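Local coordinates for eukaryotic translation initiation factor 2A (Schizosaccharomyces pombe, PDB 3WJ9), which probably directs methionyl initiator tRNA to 40S ribosomal subunits in a codon-dependent manner, early in the translation of a small number of mRNAs, at residues Ala8-Lys13 / Leu401-Trp406; Glu35-Ala40 / Phe49-Ala54; Asn355-Glu360 / Ala371-Arg376; Asp380-Ile385 / Met393-Phe398. One frame throughout, in Å; residues are numbered along the deposited sequence.

Interaction 1: Ala8-Lys13 / Leu401-Trp406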
loop_
_atom_site.group_PDB
_atom_site.type_symbol
_atom_site.label_atom_id
_atom_site.label_comp_id
_atom_site.label_asym_id
_atom_site.label_seq_id
_atom_site.Cartn_x
_atom_site.Cartn_y
_atom_site.Cartn_z
ATOM N N ALA A 8 -0.039 0.762 16.094
ATOM C CA ALA A 8 0.407 -0.567 16.491
ATOM C C ALA A 8 1.923 -0.657 16.436
ATOM O O ALA A 8 2.569 0.118 15.737
ATOM C CB ALA A 8 -0.216 -1.626 15.602
ATOM N N TYR A 9 2.487 -1.602 17.178
ATOM C CA TYR A 9 3.924 -1.836 17.133
ATOM C C TYR A 9 4.221 -3.320 17.266
ATOM O O TYR A 9 3.485 -4.054 17.923
ATOM C CB TYR A 9 4.645 -1.054 18.236
ATOM C CG TYR A 9 4.452 -1.619 19.627
ATOM C CD1 TYR A 9 3.370 -1.238 20.407
ATOM C CD2 TYR A 9 5.357 -2.529 20.163
ATOM C CE1 TYR A 9 3.189 -1.752 21.677
ATOM C CE2 TYR A 9 5.184 -3.048 21.432
ATOM C CZ TYR A 9 4.099 -2.655 22.185
ATOM O OH TYR A 9 3.923 -3.169 23.449
ATOM N N ARG A 10 5.305 -3.755 16.638
ATOM C CA ARG A 10 5.773 -5.123 16.791
ATOM C C ARG A 10 7.291 -5.156 16.799
ATOM O O ARG A 10 7.933 -4.941 15.773
ATOM C CB ARG A 10 5.230 -6.019 15.679
ATOM C CG ARG A 10 5.638 -7.476 15.822
ATOM C CD ARG A 10 5.113 -8.316 14.672
ATOM N NE ARG A 10 5.678 -7.908 13.391
ATOM C CZ ARG A 10 6.806 -8.393 12.884
ATOM N NH1 ARG A 10 7.490 -9.315 13.548
ATOM N NH2 ARG A 10 7.246 -7.965 11.711
ATOM N N SER A 11 7.865 -5.408 17.968
ATOM C CA SER A 11 9.307 -5.540 18.087
ATOM C C SER A 11 9.663 -7.008 18.267
ATOM O O SER A 11 8.782 -7.845 18.464
ATOM C CB SER A 11 9.837 -4.706 19.255
ATOM O OG SER A 11 9.299 -5.153 20.487
ATOM N N SER A 12 10.954 -7.317 18.201
ATOM C CA SER A 12 11.429 -8.681 18.413
ATOM C C SER A 12 11.056 -9.181 19.799
ATOM O O SER A 12 11.063 -10.382 20.067
ATOM C CB SER A 12 12.946 -8.754 18.226
ATOM O OG SER A 12 13.614 -7.971 19.200
ATOM N N LYS A 13 10.720 -8.241 20.671
ATOM C CA LYS A 13 10.478 -8.527 22.072
ATOM C C LYS A 13 8.994 -8.564 22.415
ATOM O O LYS A 13 8.563 -9.362 23.247
ATOM C CB LYS A 13 11.208 -7.486 22.918
ATOM C CG LYS A 13 10.432 -6.897 24.070
ATOM C CD LYS A 13 11.426 -6.314 25.043
ATOM C CE LYS A 13 10.784 -5.586 26.191
ATOM N NZ LYS A 13 11.830 -4.719 26.783
ATOM N N LEU A 401 13.119 -3.439 16.462
ATOM C CA LEU A 401 11.746 -3.109 16.100
ATOM C C LEU A 401 11.479 -3.487 14.648
ATOM O O LEU A 401 12.328 -3.285 13.779
ATOM C CB LEU A 401 11.471 -1.621 16.318
ATOM C CG LEU A 401 10.103 -1.107 15.863
ATOM C CD1 LEU A 401 8.993 -1.648 16.753
ATOM C CD2 LEU A 401 10.077 0.411 15.821
ATOM N N TYR A 402 10.296 -4.031 14.386
ATOM C CA TYR A 402 9.979 -4.535 13.057
ATOM C C TYR A 402 9.019 -3.624 12.291
ATOM O O TYR A 402 9.288 -3.255 11.152
ATOM C CB TYR A 402 9.417 -5.952 13.162
ATOM C CG TYR A 402 10.437 -6.937 13.685
ATOM C CD1 TYR A 402 11.756 -6.881 13.253
ATOM C CD2 TYR A 402 10.091 -7.918 14.604
ATOM C CE1 TYR A 402 12.700 -7.773 13.715
ATOM C CE2 TYR A 402 11.035 -8.821 15.070
ATOM C CZ TYR A 402 12.338 -8.739 14.625
ATOM O OH TYR A 402 13.286 -9.626 15.083
ATOM N N GLN A 403 7.900 -3.263 12.909
ATOM C CA GLN A 403 6.971 -2.326 12.290
ATOM C C GLN A 403 6.214 -1.507 13.329
ATOM O O GLN A 403 6.089 -1.899 14.492
ATOM C CB GLN A 403 5.972 -3.053 11.387
ATOM C CG GLN A 403 5.328 -4.301 11.999
ATOM C CD GLN A 403 4.889 -5.314 10.952
ATOM O OE1 GLN A 403 5.702 -5.860 10.202
ATOM N NE2 GLN A 403 3.592 -5.573 10.904
ATOM N N ALA A 404 5.714 -0.362 12.883
ATOM C CA ALA A 404 4.960 0.560 13.718
ATOM C C ALA A 404 4.124 1.455 12.814
ATOM O O ALA A 404 4.665 2.160 11.966
ATOM C CB ALA A 404 5.895 1.390 14.586
ATOM N N PHE A 405 2.806 1.427 12.988
ATOM C CA PHE A 405 1.919 2.128 12.066
ATOM C C PHE A 405 0.625 2.587 12.728
ATOM O O PHE A 405 0.126 1.946 13.651
ATOM C CB PHE A 405 1.596 1.232 10.865
ATOM C CG PHE A 405 1.408 -0.218 11.221
ATOM C CD1 PHE A 405 0.206 -0.669 11.737
ATOM C CD2 PHE A 405 2.431 -1.134 11.029
ATOM C CE1 PHE A 405 0.029 -2.002 12.067
ATOM C CE2 PHE A 405 2.261 -2.467 11.354
ATOM C CZ PHE A 405 1.058 -2.901 11.875
ATOM N N TRP A 406 0.092 3.704 12.239
ATOM C CA TRP A 406 -1.173 4.250 12.721
ATOM C C TRP A 406 -2.347 3.317 12.452
ATOM O O TRP A 406 -2.338 2.557 11.482
ATOM C CB TRP A 406 -1.458 5.600 12.060
ATOM C CG TRP A 406 -0.525 6.697 12.445
ATOM C CD1 TRP A 406 0.405 7.298 11.651
ATOM C CD2 TRP A 406 -0.445 7.343 13.719
ATOM N NE1 TRP A 406 1.065 8.276 12.353
ATOM C CE2 TRP A 406 0.563 8.323 13.627
ATOM C CE3 TRP A 406 -1.124 7.185 14.931
ATOM C CZ2 TRP A 406 0.908 9.141 14.700
ATOM C CZ3 TRP A 406 -0.780 7.998 15.993
ATOM C CH2 TRP A 406 0.226 8.963 15.872
#
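The guanidinium of Arg10 overlaps the root of the Tyr402 side chain, whose CB sits 3.2 Å from the guanidinium plane over one face, displaced toward the rim. The two residues face each other where the ring-shaped beta-propeller is closed: strand 401-406, near the end of this fragment, the N-terminal beta-propeller part of the protein, pairs antiparallel with strand 6-11 and becomes the inner strand of a blade whose other strands come from the start of the chain. A classic beta bulge interrupts the pairing, with Tyr402 and Gln403 both opposite Arg10. Arg10 O accepts a hydrogen bond from Tyr402 N at 2.9 Å and, more weakly, from Gln403 N at 3.3 Å. Beyond the bulge the regular pattern holds, and Ala8 N donates to Phe405 O at 2.7 Å. The Arg10 chain leaves with CG anti to the backbone N (chi1 -177°) and bends at chi3 (63°), which turns NE aside. Its NH2 then gives Gln403 OE1 a straight bond of 3.0 Å; the oxygen lies in the guanidinium plane, whereas the donor stands well above the plane of the amide, which is turned 81° from the guanidinium. NH1 also makes a weak hydrogen bond to Ala37 O of the next blade. An alanine in place of Arg10 would probably leave Gln403 OE1 without this donor and open a gap over Tyr402 CB. Leu401 and Ala404, on the other side of the sheet, touch Ile383 of the preceding blade. At the far end of the Tyr402 ring, OH rests 3.3 Å from Ser12 CB.

Interaction 2: Glu35-Ala40 / Phe49-Ala54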
loop_
_atom_site.group_PDB
_atom_site.type_symbol
_atom_site.label_atom_id
_atom_site.label_comp_id
_atom_site.label_asym_id
_atom_site.label_seq_id
_atom_site.Cartn_x
_atom_site.Cartn_y
_atom_site.Cartn_z
ATOM N N GLU A 35 3.131 -17.876 20.925
ATOM C CA GLU A 35 4.196 -17.723 19.943
ATOM C C GLU A 35 4.547 -16.255 19.734
ATOM O O GLU A 35 3.679 -15.388 19.828
ATOM C CB GLU A 35 3.789 -18.347 18.609
ATOM C CG GLU A 35 3.279 -19.769 18.688
ATOM C CD GLU A 35 4.393 -20.797 18.672
ATOM O OE1 GLU A 35 4.143 -21.936 18.227
ATOM O OE2 GLU A 35 5.518 -20.468 19.098
ATOM N N PRO A 36 5.827 -15.971 19.449
ATOM C CA PRO A 36 6.225 -14.610 19.083
ATOM C C PRO A 36 5.601 -14.202 17.753
ATOM O O PRO A 36 5.508 -15.031 16.849
ATOM C CB PRO A 36 7.750 -14.707 18.975
ATOM C CG PRO A 36 8.012 -16.146 18.672
ATOM C CD PRO A 36 6.965 -16.905 19.432
ATOM N N ALA A 37 5.167 -12.953 17.640
ATOM C CA ALA A 37 4.564 -12.475 16.402
ATOM C C ALA A 37 5.630 -12.269 15.332
ATOM O O ALA A 37 6.773 -11.927 15.640
ATOM C CB ALA A 37 3.797 -11.188 16.643
ATOM N N ARG A 38 5.253 -12.483 14.077
ATOM C CA ARG A 38 6.184 -12.365 12.960
ATOM C C ARG A 38 5.690 -11.361 11.927
ATOM O O ARG A 38 6.426 -10.974 11.019
ATOM C CB ARG A 38 6.400 -13.725 12.296
ATOM C CG ARG A 38 5.130 -14.343 11.742
ATOM C CD ARG A 38 5.433 -15.582 10.925
ATOM N NE ARG A 38 5.976 -16.665 11.738
ATOM C CZ ARG A 38 6.507 -17.777 11.239
ATOM N NH1 ARG A 38 6.574 -17.953 9.926
ATOM N NH2 ARG A 38 6.979 -18.710 12.053
ATOM N N ASN A 39 4.437 -10.945 12.071
ATOM C CA ASN A 39 3.821 -10.008 11.142
ATOM C C ASN A 39 2.580 -9.380 11.766
ATOM O O ASN A 39 2.039 -9.912 12.736
ATOM C CB ASN A 39 3.464 -10.716 9.835
ATOM C CG ASN A 39 3.190 -9.746 8.704
ATOM O OD1 ASN A 39 3.597 -8.587 8.755
ATOM N ND2 ASN A 39 2.503 -10.219 7.671
ATOM N N ALA A 40 2.137 -8.251 11.219
ATOM C CA ALA A 40 0.952 -7.562 11.727
ATOM C C ALA A 40 0.411 -6.544 10.720
ATOM O O ALA A 40 1.155 -6.049 9.874
ATOM C CB ALA A 40 1.266 -6.875 13.048
ATOM N N PHE A 49 -7.504 -5.654 13.754
ATOM C CA PHE A 49 -6.058 -5.825 13.852
ATOM C C PHE A 49 -5.685 -7.302 13.779
ATOM O O PHE A 49 -6.237 -8.125 14.510
ATOM C CB PHE A 49 -5.526 -5.207 15.149
ATOM C CG PHE A 49 -4.073 -5.493 15.411
ATOM C CD1 PHE A 49 -3.084 -4.762 14.775
ATOM C CD2 PHE A 49 -3.698 -6.486 16.301
ATOM C CE1 PHE A 49 -1.748 -5.023 15.013
ATOM C CE2 PHE A 49 -2.365 -6.751 16.545
ATOM C CZ PHE A 49 -1.387 -6.017 15.900
ATOM N N ALA A 50 -4.750 -7.635 12.895
ATOM C CA ALA A 50 -4.313 -9.016 12.733
ATOM C C ALA A 50 -2.805 -9.133 12.897
ATOM O O ALA A 50 -2.055 -8.309 12.381
ATOM C CB ALA A 50 -4.733 -9.551 11.373
ATOM N N TYR A 51 -2.362 -10.159 13.615
ATOM C CA TYR A 51 -0.937 -10.434 13.717
ATOM C C TYR A 51 -0.666 -11.919 13.538
ATOM O O TYR A 51 -1.469 -12.763 13.936
ATOM C CB TYR A 51 -0.379 -9.939 15.051
ATOM C CG TYR A 51 -0.949 -10.627 16.268
ATOM C CD1 TYR A 51 -2.074 -10.124 16.906
ATOM C CD2 TYR A 51 -0.356 -11.769 16.787
ATOM C CE1 TYR A 51 -2.599 -10.744 18.018
ATOM C CE2 TYR A 51 -0.875 -12.396 17.898
ATOM C CZ TYR A 51 -1.998 -11.880 18.511
ATOM O OH TYR A 51 -2.525 -12.498 19.621
ATOM N N ALA A 52 0.471 -12.228 12.932
ATOM C CA ALA A 52 0.804 -13.605 12.614
ATOM C C ALA A 52 1.870 -14.155 13.546
ATOM O O ALA A 52 2.887 -13.511 13.802
ATOM C CB ALA A 52 1.261 -13.713 11.172
ATOM N N THR A 53 1.609 -15.346 14.066
ATOM C CA THR A 53 2.612 -16.116 14.779
ATOM C C THR A 53 2.787 -17.427 14.025
ATOM O O THR A 53 2.069 -17.684 13.058
ATOM C CB THR A 53 2.216 -16.378 16.242
ATOM O OG1 THR A 53 1.144 -17.329 16.294
ATOM C CG2 THR A 53 1.795 -15.086 16.928
ATOM N N ALA A 54 3.735 -18.252 14.456
ATOM C CA ALA A 54 4.000 -19.517 13.781
ATOM C C ALA A 54 2.779 -20.431 13.784
ATOM O O ALA A 54 2.445 -21.040 12.769
ATOM C CB ALA A 54 5.181 -20.219 14.427
#
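Strands 37-40 and 49-53 run antiparallel, their axes 4.4 Å apart at closest approach and 148° between their directions, and the pairing of Asn39 with Ala52 is distorted by a classic beta bulge in which Arg38 and Asn39 both face Ala52. Ala52 O accepts a hydrogen bond from Arg38 N at 2.6 Å, while Asn39 N reaches the same oxygen only weakly, at 3.5 Å. In return Ala52 N donates to Asn39 O at 2.8 Å. These are the first two strands of a propeller blade, 37-42 being its inner one. Ala40 CB packs against both Phe49 CZ and Tyr51 CB, 4.0 Å from each, and the Phe49 ring goes on to meet Tyr42. On the opposite side of the sheet Ala52 CB faces Asn39 CB. Arg38 CG lies between the backbone N and the carbonyl carbon (chi1 60°), close to the Ala52 carbonyl; farther out, NH2 approaches Ala54 CB to 3.3 Å, and NH1 makes a weak hydrogen bond to Thr76 O in the next blade. Glu35 crosses Thr53 at about a right angle, CB to CB at 3.5 Å, while Thr53 OG1 is hydrogen-bonded to Gln56 O. The hairpin is thus joined by backbone bonds and apolar contacts of alanines with Phe49 and Tyr51, while the Arg38 charge probably contributes to the joint with the neighbouring blade, where Thr76 O lies.

Interaction 3: Asn355-Glu360 / Ala371-Arg376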
loop_
_atom_site.group_PDB
_atom_site.type_symbol
_atom_site.label_atom_id
_atom_site.label_comp_id
_atom_site.label_asym_id
_atom_site.label_seq_id
_atom_site.Cartn_x
_atom_site.Cartn_y
_atom_site.Cartn_z
ATOM N N ASN A 355 18.223 7.646 9.432
ATOM C CA ASN A 355 17.990 6.212 9.309
ATOM C C ASN A 355 16.513 5.823 9.376
ATOM O O ASN A 355 16.185 4.653 9.573
ATOM C CB ASN A 355 18.770 5.463 10.392
ATOM C CG ASN A 355 20.269 5.588 10.221
ATOM O OD1 ASN A 355 20.794 5.403 9.125
ATOM N ND2 ASN A 355 20.965 5.912 11.304
ATOM N N CYS A 356 15.627 6.801 9.208
ATOM C CA CYS A 356 14.193 6.534 9.215
ATOM C C CYS A 356 13.812 5.655 8.029
ATOM O O CYS A 356 14.143 5.959 6.883
ATOM C CB CYS A 356 13.397 7.838 9.188
ATOM S SG CYS A 356 11.611 7.636 9.069
ATOM N N THR A 357 13.115 4.560 8.316
ATOM C CA THR A 357 12.742 3.597 7.290
ATOM C C THR A 357 11.236 3.589 7.063
ATOM O O THR A 357 10.730 2.871 6.201
ATOM C CB THR A 357 13.195 2.176 7.663
ATOM O OG1 THR A 357 12.386 1.679 8.736
ATOM C CG2 THR A 357 14.658 2.178 8.088
ATOM N N TYR A 358 10.524 4.390 7.848
ATOM C CA TYR A 358 9.071 4.460 7.753
ATOM C C TYR A 358 8.540 5.771 8.329
ATOM O O TYR A 358 8.938 6.181 9.419
ATOM C CB TYR A 358 8.432 3.271 8.474
ATOM C CG TYR A 358 6.925 3.304 8.454
ATOM C CD1 TYR A 358 6.217 2.758 7.394
ATOM C CD2 TYR A 358 6.211 3.884 9.493
ATOM C CE1 TYR A 358 4.840 2.789 7.369
ATOM C CE2 TYR A 358 4.837 3.923 9.475
ATOM C CZ TYR A 358 4.157 3.372 8.413
ATOM O OH TYR A 358 2.785 3.406 8.397
ATOM N N CYS A 359 7.635 6.417 7.598
ATOM C CA CYS A 359 7.035 7.671 8.042
ATOM C C CYS A 359 5.585 7.767 7.568
ATOM O O CYS A 359 5.252 7.309 6.475
ATOM C CB CYS A 359 7.849 8.862 7.535
ATOM S SG CYS A 359 7.142 10.482 7.901
ATOM N N GLU A 360 4.725 8.363 8.389
ATOM C CA GLU A 360 3.292 8.374 8.106
ATOM C C GLU A 360 2.547 9.427 8.920
ATOM O O GLU A 360 2.784 9.584 10.118
ATOM C CB GLU A 360 2.695 6.989 8.382
ATOM C CG GLU A 360 1.218 6.844 8.053
ATOM C CD GLU A 360 0.653 5.510 8.510
ATOM O OE1 GLU A 360 1.333 4.814 9.294
ATOM O OE2 GLU A 360 -0.462 5.151 8.078
ATOM N N ALA A 371 9.860 6.013 12.242
ATOM C CA ALA A 371 10.446 4.842 12.878
ATOM C C ALA A 371 11.725 4.418 12.178
ATOM O O ALA A 371 11.991 4.816 11.045
ATOM C CB ALA A 371 9.449 3.688 12.898
ATOM N N VAL A 372 12.522 3.617 12.872
ATOM C CA VAL A 372 13.699 2.996 12.286
ATOM C C VAL A 372 13.582 1.494 12.525
ATOM O O VAL A 372 13.471 1.054 13.669
ATOM C CB VAL A 372 15.002 3.555 12.888
ATOM C CG1 VAL A 372 16.202 2.809 12.342
ATOM C CG2 VAL A 372 15.122 5.046 12.596
ATOM N N THR A 373 13.589 0.712 11.449
ATOM C CA THR A 373 13.206 -0.694 11.545
ATOM C C THR A 373 14.268 -1.699 11.092
ATOM O O THR A 373 15.111 -1.412 10.245
ATOM C CB THR A 373 11.918 -0.964 10.732
ATOM O OG1 THR A 373 12.147 -0.667 9.349
ATOM C CG2 THR A 373 10.772 -0.106 11.247
ATOM N N SER A 374 14.195 -2.885 11.688
ATOM C CA SER A 374 14.988 -4.047 11.307
ATOM C C SER A 374 14.087 -4.931 10.442
ATOM O O SER A 374 12.871 -4.922 10.624
ATOM C CB SER A 374 15.483 -4.781 12.562
ATOM O OG SER A 374 16.290 -5.907 12.262
ATOM N N PRO A 375 14.661 -5.680 9.484
ATOM C CA PRO A 375 16.082 -5.799 9.151
ATOM C C PRO A 375 16.596 -4.758 8.155
ATOM O O PRO A 375 17.722 -4.897 7.682
ATOM C CB PRO A 375 16.170 -7.201 8.547
ATOM C CG PRO A 375 14.861 -7.377 7.876
ATOM C CD PRO A 375 13.844 -6.634 8.709
ATOM N N ARG A 376 15.803 -3.735 7.847
ATOM C CA ARG A 376 16.292 -2.652 6.997
ATOM C C ARG A 376 17.393 -1.893 7.739
ATOM O O ARG A 376 18.217 -1.213 7.126
ATOM C CB ARG A 376 15.156 -1.708 6.587
ATOM C CG ARG A 376 15.558 -0.694 5.525
ATOM C CD ARG A 376 14.370 0.099 5.009
ATOM N NE ARG A 376 14.792 1.191 4.138
ATOM C CZ ARG A 376 13.967 2.082 3.597
ATOM N NH1 ARG A 376 12.665 2.019 3.836
ATOM N NH2 ARG A 376 14.446 3.039 2.816
#
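Backbone pairing backed by two threonines and an arginine joins segments 355-360 and 371-376 at the open end of a hairpin, the end away from its turn. Ala371 meets Tyr358 as an antiparallel hydrogen-bonded pair, Ala371 N donating a hydrogen bond to Tyr358 O at 3.0 Å. The return bond runs from Thr357 N to Ala371 O, also 3.0 Å. Thr357 and Tyr358 therefore both face Ala371, a classic beta bulge at the start of strand 358-361. This is the inner strand of the WD 4 blade of the beta-propeller, and 367-372 is its neighbour. Thr357 OG1, between its backbone N and carbonyl carbon (chi1 72°), is hydrogen-bonded to Thr373 OG1; the modelled separation is very short and its exact length doubtful. Arg376, extended from CG to NE, slides past Thr357 in the opposite direction, CD lying 3.7 Å from Thr357 CG2, and one guanidinium face is turned to Thr357 CA. An alanine in place of Thr357 would probably leave Thr373 OG1 without its hydroxyl partner and open a gap beside Arg376 CD. Val372 spreads its two methyls around Asn355 O, with CG2 3.2 Å from that oxygen.

Interaction 4: Asp380-Ile385 / Met393-Phe398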
loop_
_atom_site.group_PDB
_atom_site.type_symbol
_atom_site.label_atom_id
_atom_site.label_comp_id
_atom_site.label_asym_id
_atom_site.label_seq_id
_atom_site.Cartn_x
_atom_site.Cartn_y
_atom_site.Cartn_z
ATOM N N ASP A 380 19.797 1.142 16.239
ATOM C CA ASP A 380 19.051 2.366 16.553
ATOM C C ASP A 380 17.559 2.302 16.218
ATOM O O ASP A 380 16.976 3.294 15.785
ATOM C CB ASP A 380 19.677 3.563 15.830
ATOM C CG ASP A 380 21.106 3.822 16.260
ATOM O OD1 ASP A 380 21.729 2.903 16.833
ATOM O OD2 ASP A 380 21.612 4.939 16.020
ATOM N N ASN A 381 16.938 1.146 16.431
ATOM C CA ASN A 381 15.504 1.005 16.190
ATOM C C ASN A 381 14.677 1.794 17.202
ATOM O O ASN A 381 14.943 1.746 18.403
ATOM C CB ASN A 381 15.097 -0.470 16.214
ATOM C CG ASN A 381 15.642 -1.243 15.030
ATOM O OD1 ASN A 381 16.080 -2.384 15.164
ATOM N ND2 ASN A 381 15.622 -0.617 13.859
ATOM N N SER A 382 13.671 2.517 16.715
ATOM C CA SER A 382 12.892 3.395 17.584
ATOM C C SER A 382 11.541 3.809 17.002
ATOM O O SER A 382 11.229 3.524 15.843
ATOM C CB SER A 382 13.705 4.650 17.909
ATOM O OG SER A 382 13.898 5.441 16.749
ATOM N N ILE A 383 10.741 4.474 17.834
ATOM C CA ILE A 383 9.494 5.103 17.409
ATOM C C ILE A 383 9.468 6.549 17.890
ATOM O O ILE A 383 9.821 6.831 19.035
ATOM C CB ILE A 383 8.247 4.374 17.960
ATOM C CG1 ILE A 383 8.160 2.950 17.419
ATOM C CG2 ILE A 383 6.978 5.130 17.597
ATOM C CD1 ILE A 383 6.959 2.182 17.935
ATOM N N LYS A 384 9.055 7.465 17.021
ATOM C CA LYS A 384 8.882 8.856 17.420
ATOM C C LYS A 384 7.653 9.467 16.753
ATOM O O LYS A 384 7.519 9.432 15.530
ATOM C CB LYS A 384 10.129 9.676 17.084
ATOM C CG LYS A 384 10.077 11.107 17.579
ATOM C CD LYS A 384 11.464 11.719 17.615
ATOM C CE LYS A 384 11.426 13.155 18.098
ATOM N NZ LYS A 384 12.766 13.795 18.014
ATOM N N ILE A 385 6.755 10.016 17.566
ATOM C CA ILE A 385 5.571 10.703 17.058
ATOM C C ILE A 385 5.776 12.214 17.156
ATOM O O ILE A 385 6.160 12.726 18.206
ATOM C CB ILE A 385 4.287 10.298 17.824
ATOM C CG1 ILE A 385 3.914 8.842 17.536
ATOM C CG2 ILE A 385 3.126 11.195 17.438
ATOM C CD1 ILE A 385 4.576 7.832 18.447
HETATM N N MSE A 393 6.049 14.416 20.611
HETATM C CA MSE A 393 5.115 14.065 21.674
HETATM C C MSE A 393 5.415 12.718 22.279
HETATM O O MSE A 393 4.818 12.354 23.313
HETATM C CB MSE A 393 3.673 14.108 21.181
HETATM C CG MSE A 393 3.556 13.785 19.698
HETATM SE SE MSE A 393 1.651 13.830 19.205
HETATM C CE MSE A 393 1.720 15.362 17.972
ATOM N N PHE A 394 6.319 11.970 21.659
ATOM C CA PHE A 394 6.649 10.617 22.081
ATOM C C PHE A 394 7.981 10.158 21.508
ATOM O O PHE A 394 8.411 10.631 20.455
ATOM C CB PHE A 394 5.549 9.639 21.670
ATOM C CG PHE A 394 5.669 8.293 22.320
ATOM C CD1 PHE A 394 5.446 8.154 23.677
ATOM C CD2 PHE A 394 5.991 7.169 21.579
ATOM C CE1 PHE A 394 5.546 6.925 24.286
ATOM C CE2 PHE A 394 6.092 5.935 22.184
ATOM C CZ PHE A 394 5.867 5.817 23.540
ATOM N N TYR A 395 8.628 9.240 22.218
ATOM C CA TYR A 395 9.841 8.594 21.741
ATOM C C TYR A 395 10.102 7.341 22.555
ATOM O O TYR A 395 9.930 7.327 23.775
ATOM C CB TYR A 395 11.048 9.527 21.821
ATOM C CG TYR A 395 12.341 8.858 21.408
ATOM C CD1 TYR A 395 12.703 8.778 20.070
ATOM C CD2 TYR A 395 13.199 8.306 22.352
ATOM C CE1 TYR A 395 13.880 8.167 19.684
ATOM C CE2 TYR A 395 14.376 7.693 21.976
ATOM C CZ TYR A 395 14.713 7.627 20.642
ATOM O OH TYR A 395 15.889 7.017 20.266
ATOM N N GLU A 396 10.543 6.293 21.874
ATOM C CA GLU A 396 10.714 5.000 22.507
ATOM C C GLU A 396 11.827 4.222 21.822
ATOM O O GLU A 396 11.828 4.072 20.602
ATOM C CB GLU A 396 9.387 4.238 22.473
ATOM C CG GLU A 396 9.367 2.916 23.196
ATOM C CD GLU A 396 7.957 2.453 23.520
ATOM O OE1 GLU A 396 7.187 3.250 24.091
ATOM O OE2 GLU A 396 7.604 1.312 23.154
ATOM N N GLU A 397 12.779 3.742 22.614
ATOM C CA GLU A 397 13.938 3.036 22.086
ATOM C C GLU A 397 13.671 1.538 22.009
ATOM O O GLU A 397 13.116 0.951 22.934
ATOM C CB GLU A 397 15.169 3.309 22.955
ATOM C CG GLU A 397 16.456 2.674 22.454
ATOM C CD GLU A 397 17.537 2.659 23.517
ATOM O OE1 GLU A 397 18.732 2.651 23.157
ATOM O OE2 GLU A 397 17.189 2.642 24.717
ATOM N N PHE A 398 14.068 0.925 20.899
ATOM C CA PHE A 398 13.940 -0.517 20.731
ATOM C C PHE A 398 15.286 -1.144 20.389
ATOM O O PHE A 398 16.192 -0.463 19.910
ATOM C CB PHE A 398 12.925 -0.853 19.632
ATOM C CG PHE A 398 11.518 -0.421 19.942
ATOM C CD1 PHE A 398 11.093 0.866 19.656
ATOM C CD2 PHE A 398 10.618 -1.308 20.506
ATOM C CE1 PHE A 398 9.802 1.261 19.935
ATOM C CE2 PHE A 398 9.325 -0.919 20.788
ATOM C CZ PHE A 398 8.915 0.369 20.499
#
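Phe398 N donates to Asn381 O at 2.8 Å, joining the two segments near Ser382. The Asn381 side chain turns elsewhere: its ND2 is hydrogen-bonded to Val372 O and Leu377 O. Farther along, Ile383 and Glu396 exchange a pair of backbone bonds, Ile383 N to Glu396 O and Glu396 N to Ile383 O, both 3.0 Å. At the other end Met393, present as selenomethionine, and Phe394 both face Ile385 in a classic beta bulge; Met393 N reaches Ile385 O at 2.9 Å, whereas the bond from Ile385 N to Phe394 O is weak. Apolar side chains follow the backbone. Phe398 CG is anti to the carbonyl carbon (chi1 -64°), which carries the ring toward Ile383; the two cross obliquely, Phe398 CE1 to Ile383 CG1 at 3.4 Å. Ser382 CA lies at the edge of the same ring. Ile385 divides its branches: the Ile385 and Met393 side chains cross at about a right angle, CG2 touching CG and SE, and Ile385 CD1 lies 3.5 Å from Phe394 CD2. The Phe394 ring is stacked on Tyr24. On the other side of the sheet the Lys384 side chain crosses Tyr395 obliquely, CD 4.0 Å from CD1, and the lysine also makes a cation-pi contact with Trp386. Strands 382-387 and 392-397 form the outer hairpin of the four-stranded antiparallel WD 4 blade, the up-and-down meander characteristic of a beta-propeller.

Overall arrangement
Interaction 1 closes the ring, and the other three are nested within the long loop it closes, with centres 10 to 11 Å from its own. Interactions 3 and 4 belong to one blade, the last before the closure, and are joined where strands 367-372 and 382-387 pair; Val372 N and Ser382 O, 3.2 Å apart, probably form a hydrogen bond there. Interaction 2 lies in the blade on the other side of the closing strand, where Gln403 NE2 comes within 2.7 Å of Ala40 O. It does not touch interactions 3 and 4: its nearest atoms are about 9 Å and 12 Å from theirs. Strand 401-406 therefore bridges the two neighbouring blades, with Trp406 NE1 hydrogen-bonded to Glu360 O.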